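Local coordinates for protein phenazine-1-carboxylate N-methyltransferase (Pseudomonas aeruginosa, PDB 2IP2) that transfers a methyl group from S-adenosyl-L-methionine to phenazine-1-carboxylate, giving 5-methylphenazine-1-carboxylate on the way to the virulence pigment pyocyanin, at residues 99-102 with 103-107; 108-111 with 112-115; 131-134 with 135-138. All blocks are in the same frame, centred on the assembly; numbering follows the deposited sequence.

All three contacts are local and follow one another along the chain without nesting or crossing. Contact 1 closes the turn that joins helix 96-102 to helix 105-109. Contact 2 begins at the next residue and closes the turn from helix 105-109 to helix 113-119; the two lie about 13 Å apart, centre to centre, and both face the second subunit. After helix 123-128 the chain reaches contact 3, the capped start of helix 132-138. Contact 3 folds back on contact 1: Tyr135 OH lies 2.8 Å from Glu105 OE2, a probable hydrogen bond, and the Phe132 ring packs on those of Phe101 and Phe106. Contact 2 does not touch contact 3.

Contact 1. Residues 99-102 with 103-107; sequences VLFY and GEEFH
Phe101 meets two residues of 103-107 with two different parts of its ring. One face is covered by Glu105, whose CB sits 4.0 Å from the centroid of the Phe101 ring, a CH-pi contact made over the face. Bent at its second torsion, the glutamate chain then runs over that face, so that carboxylate and ring lie stacked with planes only 2° apart; Glu105 OE1 is displaced toward the rim. The charge of the carboxylate is met by Arg145 in a salt bridge, and Tyr135 OH also hydrogen-bonds to Glu105 OE2.

The edge of the same ring is turned to Phe106. With CG of Phe101 anti to the backbone N, CE1 is carried to 3.8 Å from Phe106 CZ, over the Phe106 face. Centroids 5.1 Å apart and planes at 80° make this a T-shaped pair. Tyr102 approaches the rim of Phe106, with Tyr102 CD1 3.5 Å from Phe106 CD2; the inclination of the two planes leaves this pair oblique.

The backbone turn beneath the rings brings them together. Phe101 O accepts from two amides: Phe106 N, 3.3 Å away with a nearly straight N-H...O angle of 171°, and Glu104 N at 3.2 Å, which arrives from above the carbonyl plane. Gly103 N bonds Val99 O at 2.9 Å.

The end of the His107 side chain leads off to the second subunit, where Glu19 of that chain bonds its ND1, and Tyr102 meets Trp20 of the same chain. The arrangement is an aromatic cluster of Phe101, Tyr102 and Phe106 at the turn between helix 96-102 and helix 105-109, with Glu104 in the N-cap position, beside the dimer interface of this class I-like methyltransferase.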
ATOM      1  N   VAL A  99       3.821  -5.048  12.415  1.00 22.46           N
ATOM      2  CA  VAL A  99       4.294  -4.072  11.380  1.00 22.27           C
ATOM      3  C   VAL A  99       5.719  -4.394  10.893  1.00 21.89           C
ATOM      4  O   VAL A  99       6.026  -4.376   9.687  1.00 22.31           O
ATOM      5  CB  VAL A  99       4.215  -2.604  11.908  1.00 21.04           C
ATOM      6  CG1 VAL A  99       4.950  -1.600  10.961  1.00 20.89           C
ATOM      7  CG2 VAL A  99       2.715  -2.178  12.166  1.00 22.83           C
ATOM      8  N   LEU A 100       6.605  -4.677  11.848  1.00 22.52           N
ATOM      9  CA  LEU A 100       8.016  -4.970  11.533  1.00 22.31           C
ATOM     10  C   LEU A 100       8.151  -6.234  10.708  1.00 21.91           C
ATOM     11  O   LEU A 100       8.820  -6.204   9.683  1.00 21.14           O
ATOM     12  CB  LEU A 100       8.888  -5.043  12.800  1.00 22.40           C
ATOM     13  CG  LEU A 100       9.056  -3.711  13.585  1.00 23.65           C
ATOM     14  CD1 LEU A 100       9.778  -3.983  14.940  1.00 25.88           C
ATOM     15  CD2 LEU A 100       9.719  -2.604  12.694  1.00 24.85           C
ATOM     16  N   PHE A 101       7.477  -7.314  11.122  1.00 20.45           N
ATOM     17  CA  PHE A 101       7.557  -8.596  10.393  1.00 20.14           C
ATOM     18  C   PHE A 101       6.947  -8.441   9.008  1.00 19.78           C
ATOM     19  O   PHE A 101       7.486  -8.876   7.997  1.00 21.42           O
ATOM     20  CB  PHE A 101       6.850  -9.703  11.179  1.00 21.21           C
ATOM     21  CG  PHE A 101       7.235 -11.084  10.705  1.00 21.85           C
ATOM     22  CD1 PHE A 101       6.604 -11.631   9.598  1.00 20.16           C
ATOM     23  CD2 PHE A 101       8.284 -11.768  11.296  1.00 26.51           C
ATOM     24  CE1 PHE A 101       6.949 -12.913   9.114  1.00 20.45           C
ATOM     25  CE2 PHE A 101       8.662 -13.046  10.821  1.00 25.08           C
ATOM     26  CZ  PHE A 101       7.973 -13.610   9.716  1.00 23.07           C
ATOM     27  N   TYR A 102       5.858  -7.696   8.938  1.00 20.07           N
ATOM     28  CA  TYR A 102       5.165  -7.543   7.643  1.00 20.78           C
ATOM     29  C   TYR A 102       5.986  -6.702   6.681  1.00 20.84           C
ATOM     30  O   TYR A 102       6.019  -6.956   5.465  1.00 20.24           O
ATOM     31  CB  TYR A 102       3.837  -6.901   7.915  1.00 20.26           C
ATOM     32  CG  TYR A 102       2.755  -7.883   8.362  1.00 22.02           C
ATOM     33  CD1 TYR A 102       3.049  -9.079   9.043  1.00 22.65           C
ATOM     34  CD2 TYR A 102       1.443  -7.604   8.096  1.00 23.66           C
ATOM     35  CE1 TYR A 102       1.994  -9.982   9.415  1.00 25.43           C
ATOM     36  CE2 TYR A 102       0.393  -8.489   8.461  1.00 22.60           C
ATOM     37  CZ  TYR A 102       0.675  -9.635   9.117  1.00 25.56           C
ATOM     38  OH  TYR A 102      -0.387 -10.459   9.493  1.00 27.47           O
ATOM     39  N   GLY A 103       6.709  -5.732   7.252  1.00 19.77           N
ATOM     40  CA  GLY A 103       7.587  -4.836   6.461  1.00 21.70           C
ATOM     41  C   GLY A 103       8.963  -5.390   6.144  1.00 22.95           C
ATOM     42  O   GLY A 103       9.736  -4.745   5.435  1.00 23.22           O
ATOM     43  N   GLU A 104       9.235  -6.609   6.598  1.00 22.20           N
ATOM     44  CA  GLU A 104      10.531  -7.264   6.368  1.00 21.65           C
ATOM     45  C   GLU A 104      10.230  -8.530   5.635  1.00 21.60           C
ATOM     46  O   GLU A 104      10.089  -8.493   4.417  1.00 21.17           O
ATOM     47  CB  GLU A 104      11.273  -7.434   7.699  1.00 21.75           C
ATOM     48  CG  GLU A 104      11.779  -6.058   8.200  1.00 19.67           C
ATOM     49  CD  GLU A 104      12.278  -5.964   9.667  1.00 27.66           C
ATOM     50  OE1 GLU A 104      12.429  -7.018  10.373  1.00 28.44           O
ATOM     51  OE2 GLU A 104      12.497  -4.784  10.093  1.00 28.44           O
ATOM     52  N   GLU A 105      10.053  -9.669   6.353  1.00 21.98           N
ATOM     53  CA  GLU A 105       9.819 -10.926   5.689  1.00 23.16           C
ATOM     54  C   GLU A 105       8.654 -10.872   4.674  1.00 21.50           C
ATOM     55  O   GLU A 105       8.785 -11.396   3.585  1.00 21.00           O
ATOM     56  CB  GLU A 105       9.455 -11.978   6.714  1.00 24.88           C
ATOM     57  CG  GLU A 105      10.644 -12.729   7.233  1.00 27.68           C
ATOM     58  CD  GLU A 105      11.333 -12.010   8.376  1.00 32.86           C
ATOM     59  OE1 GLU A 105      10.918 -10.881   8.743  1.00 28.73           O
ATOM     60  OE2 GLU A 105      12.285 -12.628   8.927  1.00 38.03           O
ATOM     61  N   PHE A 106       7.508 -10.314   5.054  1.00 20.42           N
ATOM     62  CA  PHE A 106       6.400 -10.320   4.075  1.00 19.60           C
ATOM     63  C   PHE A 106       6.496  -9.288   2.945  1.00 18.87           C
ATOM     64  O   PHE A 106       5.906  -9.467   1.866  1.00 19.42           O
ATOM     65  CB  PHE A 106       5.067 -10.254   4.758  1.00 20.48           C
ATOM     66  CG  PHE A 106       4.737 -11.512   5.539  1.00 19.64           C
ATOM     67  CD1 PHE A 106       5.296 -12.770   5.165  1.00 18.33           C
ATOM     68  CD2 PHE A 106       3.844 -11.436   6.624  1.00 23.17           C
ATOM     69  CE1 PHE A 106       4.906 -13.963   5.876  1.00 22.73           C
ATOM     70  CE2 PHE A 106       3.483 -12.586   7.346  1.00 24.63           C
ATOM     71  CZ  PHE A 106       3.977 -13.849   6.950  1.00 19.86           C
ATOM     72  N   HIS A 107       7.238  -8.226   3.179  1.00 19.15           N
ATOM     73  CA  HIS A 107       7.587  -7.303   2.062  1.00 19.55           C
ATOM     74  C   HIS A 107       8.465  -8.056   1.042  1.00 19.45           C
ATOM     75  O   HIS A 107       8.272  -7.952  -0.182  1.00 20.18           O
ATOM     76  CB  HIS A 107       8.370  -6.104   2.600  1.00 19.14           C
ATOM     77  CG  HIS A 107       8.836  -5.155   1.529  1.00 21.56           C
ATOM     78  ND1 HIS A 107       8.003  -4.222   0.946  1.00 21.47           N
ATOM     79  CD2 HIS A 107      10.050  -4.994   0.942  1.00 23.11           C
ATOM     80  CE1 HIS A 107       8.677  -3.528   0.030  1.00 18.21           C
ATOM     81  NE2 HIS A 107       9.923  -3.979   0.012  1.00 21.16           N
TER

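Contact 2. Residues 108-111 with 112-115; sequences AAWT and PACE
Thr111 O takes three partners in the turn between helix 105-109 and helix 113-119, a type I beta turn running from Trp110 to Ala113. Ala113 N makes a weak hydrogen bond to Thr111 O, 2.9 Å long but bent to 139°. A water donates to the same oxygen and accepts from Cys114 N, 2.9 Å from the water oxygen, thereby bridging the turn to the first turn of the new helix. Arg23 NH2 of the second subunit adds a further hydrogen bond to Thr111 O, so the linker is held from across the dimer.

Pro112 occupies the N-cap position. Its ring crosses the Thr111 side chain at about a right angle. Ala108 O accepts from Thr111 N, whereas Pro112, which has no N-H, brings only CD to that oxygen, at 3.2 Å. Thr111 OG1, beside its backbone N (chi1 -66°), reaches back to His107 O and also bonds His107 NE2 of the second subunit.

Trp110 NE1 hydrogen-bonds to His290, and the indole stacks on Trp20 of the second subunit. The CB of Trp110 points away from 112-115, yet Trp110 CE3 lies 4.0 Å from Ala113 CB, a single apolar contact set obliquely to the ring.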
ATOM      1  N   ALA A 108       9.446  -8.810   1.552  1.00 20.37           N
ATOM      2  CA  ALA A 108      10.213  -9.671   0.662  1.00 20.39           C
ATOM      3  C   ALA A 108       9.347 -10.675  -0.074  1.00 19.55           C
ATOM      4  O   ALA A 108       9.531 -10.914  -1.285  1.00 20.54           O
ATOM      5  CB  ALA A 108      11.276 -10.422   1.474  1.00 20.06           C
ATOM      6  N   ALA A 109       8.408 -11.267   0.646  1.00 19.88           N
ATOM      7  CA  ALA A 109       7.480 -12.319   0.090  1.00 19.79           C
ATOM      8  C   ALA A 109       6.611 -11.804  -1.023  1.00 20.62           C
ATOM      9  O   ALA A 109       6.219 -12.554  -1.985  1.00 21.16           O
ATOM     10  CB  ALA A 109       6.578 -12.857   1.207  1.00 18.85           C
ATOM     11  N   TRP A 110       6.191 -10.551  -0.855  1.00 18.93           N
ATOM     12  CA  TRP A 110       5.283  -9.950  -1.803  1.00 18.38           C
ATOM     13  C   TRP A 110       5.971  -9.319  -2.993  1.00 18.52           C
ATOM     14  O   TRP A 110       5.320  -8.800  -3.919  1.00 19.21           O
ATOM     15  CB  TRP A 110       4.365  -8.936  -1.086  1.00 19.68           C
ATOM     16  CG  TRP A 110       3.157  -9.505  -0.529  1.00 18.44           C
ATOM     17  CD1 TRP A 110       2.929  -9.917   0.763  1.00 18.75           C
ATOM     18  CD2 TRP A 110       1.907  -9.664  -1.232  1.00 22.15           C
ATOM     19  NE1 TRP A 110       1.610 -10.350   0.898  1.00 21.34           N
ATOM     20  CE2 TRP A 110       0.969 -10.183  -0.305  1.00 18.40           C
ATOM     21  CE3 TRP A 110       1.509  -9.433  -2.565  1.00 21.28           C
ATOM     22  CZ2 TRP A 110      -0.342 -10.487  -0.654  1.00 17.72           C
ATOM     23  CZ3 TRP A 110       0.170  -9.772  -2.930  1.00 18.96           C
ATOM     24  CH2 TRP A 110      -0.718 -10.285  -1.967  1.00 19.09           C
ATOM     25  N   THR A 111       7.297  -9.334  -3.008  1.00 19.29           N
ATOM     26  CA  THR A 111       8.019  -8.809  -4.175  1.00 19.68           C
ATOM     27  C   THR A 111       7.780  -9.721  -5.419  1.00 20.10           C
ATOM     28  O   THR A 111       7.307  -9.237  -6.423  1.00 20.84           O
ATOM     29  CB  THR A 111       9.494  -8.571  -3.823  1.00 20.52           C
ATOM     30  OG1 THR A 111       9.503  -7.527  -2.858  1.00 21.47           O
ATOM     31  CG2 THR A 111      10.344  -8.175  -5.054  1.00 21.69           C
ATOM     32  N   PRO A 112       8.043 -11.064  -5.326  1.00 21.40           N
ATOM     33  CA  PRO A 112       7.788 -11.914  -6.527  1.00 21.30           C
ATOM     34  C   PRO A 112       6.343 -12.364  -6.680  1.00 22.13           C
ATOM     35  O   PRO A 112       6.052 -13.516  -7.092  1.00 22.56           O
ATOM     36  CB  PRO A 112       8.755 -13.105  -6.313  1.00 21.27           C
ATOM     37  CG  PRO A 112       8.742 -13.258  -4.827  1.00 23.35           C
ATOM     38  CD  PRO A 112       8.653 -11.822  -4.223  1.00 21.53           C
ATOM     39  N   ALA A 113       5.403 -11.465  -6.407  1.00 21.70           N
ATOM     40  CA  ALA A 113       4.013 -11.871  -6.369  1.00 21.59           C
ATOM     41  C   ALA A 113       3.547 -12.404  -7.752  1.00 22.70           C
ATOM     42  O   ALA A 113       2.687 -13.292  -7.837  1.00 21.79           O
ATOM     43  CB  ALA A 113       3.160 -10.673  -5.961  1.00 21.43           C
ATOM     44  N   CYS A 114       4.071 -11.820  -8.826  1.00 22.54           N
ATOM     45  CA  CYS A 114       3.653 -12.263 -10.184  1.00 23.43           C
ATOM     46  C   CYS A 114       4.064 -13.719 -10.418  1.00 22.79           C
ATOM     47  O   CYS A 114       3.236 -14.557 -10.709  1.00 22.79           O
ATOM     48  CB  CYS A 114       4.218 -11.323 -11.241  1.00 23.40           C
ATOM     49  SG  CYS A 114       3.521 -11.708 -12.886  1.00 28.65           S
ATOM     50  N   GLU A 115       5.341 -14.002 -10.192  1.00 23.55           N
ATOM     51  CA  GLU A 115       5.883 -15.339 -10.405  1.00 25.12           C
ATOM     52  C   GLU A 115       5.129 -16.359  -9.491  1.00 24.64           C
ATOM     53  O   GLU A 115       4.840 -17.522  -9.897  1.00 25.92           O
ATOM     54  CB  GLU A 115       7.394 -15.403 -10.158  0.50 24.75           C
ATOM     55  CG  GLU A 115       8.002 -16.815 -10.318  0.50 25.18           C
ATOM     56  CD  GLU A 115       9.508 -16.871 -10.067  0.50 27.70           C
ATOM     57  OE1 GLU A 115      10.125 -15.806  -9.830  0.50 32.20           O
ATOM     58  OE2 GLU A 115      10.095 -17.985 -10.104  0.50 24.35           O
TER
HETATM   59  O   HOH W   1       5.929  -9.645  -8.943  1.00 24.25           O

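Contact 3. Residues 131-134 with 135-138; sequences DFYS and YLKR
Tyr135 N donates to Asp131 O at 2.9 Å with an angle of 169°, the first i to i+4 bond of helix 132-138, of which Asp131 is the N-cap. The cap is completed by the side chain: Asp131 OD2 accepts from Ser134 N at 3.2 Å, the amide meeting that oxygen from above the carboxylate plane. Ser134 OG is modelled unusually close to Asp131 OD1, a doubtful distance on which nothing is built.

Regular backbone bonds follow along the helix, Leu136 N to Phe132 O and Lys137 N to Tyr133 O among them, and Arg138 N reaches Ser134 O, also at 2.9 Å. Beyond the backbone, Arg138 turns its guanidinium to Glu130 in a salt bridge.

Outward from this polar frame lies the packing of Phe132 and Leu136. Phe132 CG is anti to the backbone N (chi1 -176°), presenting one face of the ring to Leu136; Phe124 and Phe146 meet this ring edge-to-face. Tyr133 lies alongside Leu136, and its side chain is about 8 Å from that of Arg241, predicted to bind S-adenosyl-L-methionine. Leu136 CG sits 4.2 Å from the Phe132 centroid, 17° off the normal, a CH-pi contact, and Leu136 CD1 comes to 3.6 Å from Phe132 CE2.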
ATOM      1  N   ASP A 131      10.403 -22.895   2.371  1.00 27.61           N
ATOM      2  CA  ASP A 131       9.024 -22.680   2.712  1.00 28.91           C
ATOM      3  C   ASP A 131       8.897 -21.998   4.070  1.00 27.68           C
ATOM      4  O   ASP A 131       9.781 -22.130   4.934  1.00 26.44           O
ATOM      5  CB  ASP A 131       8.173 -23.956   2.569  1.00 30.71           C
ATOM      6  CG  ASP A 131       8.282 -24.860   3.756  1.00 31.62           C
ATOM      7  OD1 ASP A 131       9.166 -25.746   3.731  1.00 40.50           O
ATOM      8  OD2 ASP A 131       7.485 -24.708   4.708  1.00 32.31           O
ATOM      9  N   PHE A 132       7.802 -21.264   4.246  1.00 27.10           N
ATOM     10  CA  PHE A 132       7.601 -20.405   5.415  1.00 27.16           C
ATOM     11  C   PHE A 132       7.765 -21.117   6.785  1.00 26.47           C
ATOM     12  O   PHE A 132       8.522 -20.653   7.650  1.00 26.28           O
ATOM     13  CB  PHE A 132       6.197 -19.761   5.349  1.00 27.51           C
ATOM     14  CG  PHE A 132       5.918 -18.772   6.470  1.00 27.17           C
ATOM     15  CD1 PHE A 132       6.695 -17.631   6.594  1.00 29.01           C
ATOM     16  CD2 PHE A 132       4.958 -19.042   7.449  1.00 29.80           C
ATOM     17  CE1 PHE A 132       6.478 -16.695   7.633  1.00 28.34           C
ATOM     18  CE2 PHE A 132       4.728 -18.103   8.501  1.00 31.79           C
ATOM     19  CZ  PHE A 132       5.518 -16.931   8.568  1.00 30.56           C
ATOM     20  N   TYR A 133       7.007 -22.187   6.996  1.00 27.60           N
ATOM     21  CA  TYR A 133       7.084 -22.895   8.286  1.00 29.95           C
ATOM     22  C   TYR A 133       8.408 -23.619   8.481  1.00 29.18           C
ATOM     23  O   TYR A 133       8.876 -23.698   9.613  1.00 31.01           O
ATOM     24  CB  TYR A 133       5.904 -23.849   8.537  1.00 31.97           C
ATOM     25  CG  TYR A 133       4.647 -23.055   8.751  1.00 35.14           C
ATOM     26  CD1 TYR A 133       4.535 -22.198   9.853  1.00 36.65           C
ATOM     27  CD2 TYR A 133       3.590 -23.103   7.812  1.00 38.38           C
ATOM     28  CE1 TYR A 133       3.382 -21.411  10.046  1.00 39.54           C
ATOM     29  CE2 TYR A 133       2.441 -22.328   7.988  1.00 39.08           C
ATOM     30  CZ  TYR A 133       2.346 -21.487   9.107  1.00 41.47           C
ATOM     31  OH  TYR A 133       1.199 -20.720   9.285  1.00 44.74           O
ATOM     32  N   SER A 134       9.030 -24.071   7.400  1.00 28.36           N
ATOM     33  CA  SER A 134      10.410 -24.632   7.529  1.00 28.98           C
ATOM     34  C   SER A 134      11.377 -23.559   8.001  1.00 28.88           C
ATOM     35  O   SER A 134      12.192 -23.823   8.908  1.00 27.67           O
ATOM     36  CB  SER A 134      10.920 -25.240   6.235  1.00 29.89           C
ATOM     37  OG  SER A 134      10.088 -26.306   5.861  1.00 34.29           O
ATOM     38  N   TYR A 135      11.281 -22.366   7.382  1.00 28.48           N
ATOM     39  CA  TYR A 135      12.054 -21.154   7.791  1.00 29.11           C
ATOM     40  C   TYR A 135      11.884 -20.780   9.258  1.00 28.16           C
ATOM     41  O   TYR A 135      12.882 -20.475   9.918  1.00 28.87           O
ATOM     42  CB  TYR A 135      11.665 -19.946   6.894  1.00 29.83           C
ATOM     43  CG  TYR A 135      12.260 -18.605   7.224  1.00 31.58           C
ATOM     44  CD1 TYR A 135      13.528 -18.254   6.789  1.00 35.21           C
ATOM     45  CD2 TYR A 135      11.519 -17.652   7.945  1.00 34.55           C
ATOM     46  CE1 TYR A 135      14.081 -16.978   7.095  1.00 35.15           C
ATOM     47  CE2 TYR A 135      12.052 -16.393   8.246  1.00 33.60           C
ATOM     48  CZ  TYR A 135      13.331 -16.084   7.842  1.00 34.74           C
ATOM     49  OH  TYR A 135      13.853 -14.843   8.133  1.00 35.82           O
ATOM     50  N   LEU A 136      10.639 -20.726   9.747  1.00 28.09           N
ATOM     51  CA  LEU A 136      10.348 -20.394  11.155  1.00 29.04           C
ATOM     52  C   LEU A 136      10.933 -21.419  12.143  1.00 30.64           C
ATOM     53  O   LEU A 136      11.514 -21.026  13.157  1.00 30.60           O
ATOM     54  CB  LEU A 136       8.837 -20.268  11.419  1.00 28.62           C
ATOM     55  CG  LEU A 136       8.149 -19.087  10.721  1.00 28.06           C
ATOM     56  CD1 LEU A 136       6.722 -19.099  11.285  1.00 32.81           C
ATOM     57  CD2 LEU A 136       8.806 -17.760  10.947  1.00 25.12           C
ATOM     58  N   LYS A 137      10.780 -22.695  11.808  1.00 32.70           N
ATOM     59  CA  LYS A 137      11.275 -23.779  12.677  1.00 34.55           C
ATOM     60  C   LYS A 137      12.805 -23.776  12.652  1.00 35.33           C
ATOM     61  O   LYS A 137      13.434 -24.024  13.678  1.00 35.82           O
ATOM     62  CB  LYS A 137      10.754 -25.139  12.213  0.50 34.69           C
ATOM     63  CG  LYS A 137      10.195 -26.050  13.347  0.50 35.78           C
ATOM     64  CD  LYS A 137       9.647 -27.379  12.802  0.50 34.75           C
ATOM     65  CE  LYS A 137       8.776 -28.119  13.859  0.50 36.86           C
ATOM     66  NZ  LYS A 137       8.574 -29.602  13.566  0.50 34.36           N
ATOM     67  N   ARG A 138      13.397 -23.476  11.503  1.00 36.23           N
ATOM     68  CA  ARG A 138      14.866 -23.463  11.396  1.00 37.93           C
ATOM     69  C   ARG A 138      15.508 -22.251  12.059  1.00 39.17           C
ATOM     70  O   ARG A 138      16.577 -22.367  12.701  1.00 38.68           O
ATOM     71  CB  ARG A 138      15.304 -23.576   9.945  1.00 37.91           C
ATOM     72  CG  ARG A 138      16.814 -23.562   9.757  1.00 39.73           C
ATOM     73  CD  ARG A 138      17.194 -23.531   8.301  1.00 40.02           C
ATOM     74  NE  ARG A 138      16.817 -22.291   7.643  1.00 38.27           N
ATOM     75  CZ  ARG A 138      17.486 -21.138   7.742  1.00 42.20           C
ATOM     76  NH1 ARG A 138      18.590 -21.041   8.500  1.00 41.24           N
ATOM     77  NH2 ARG A 138      17.042 -20.060   7.085  1.00 41.17           N
TER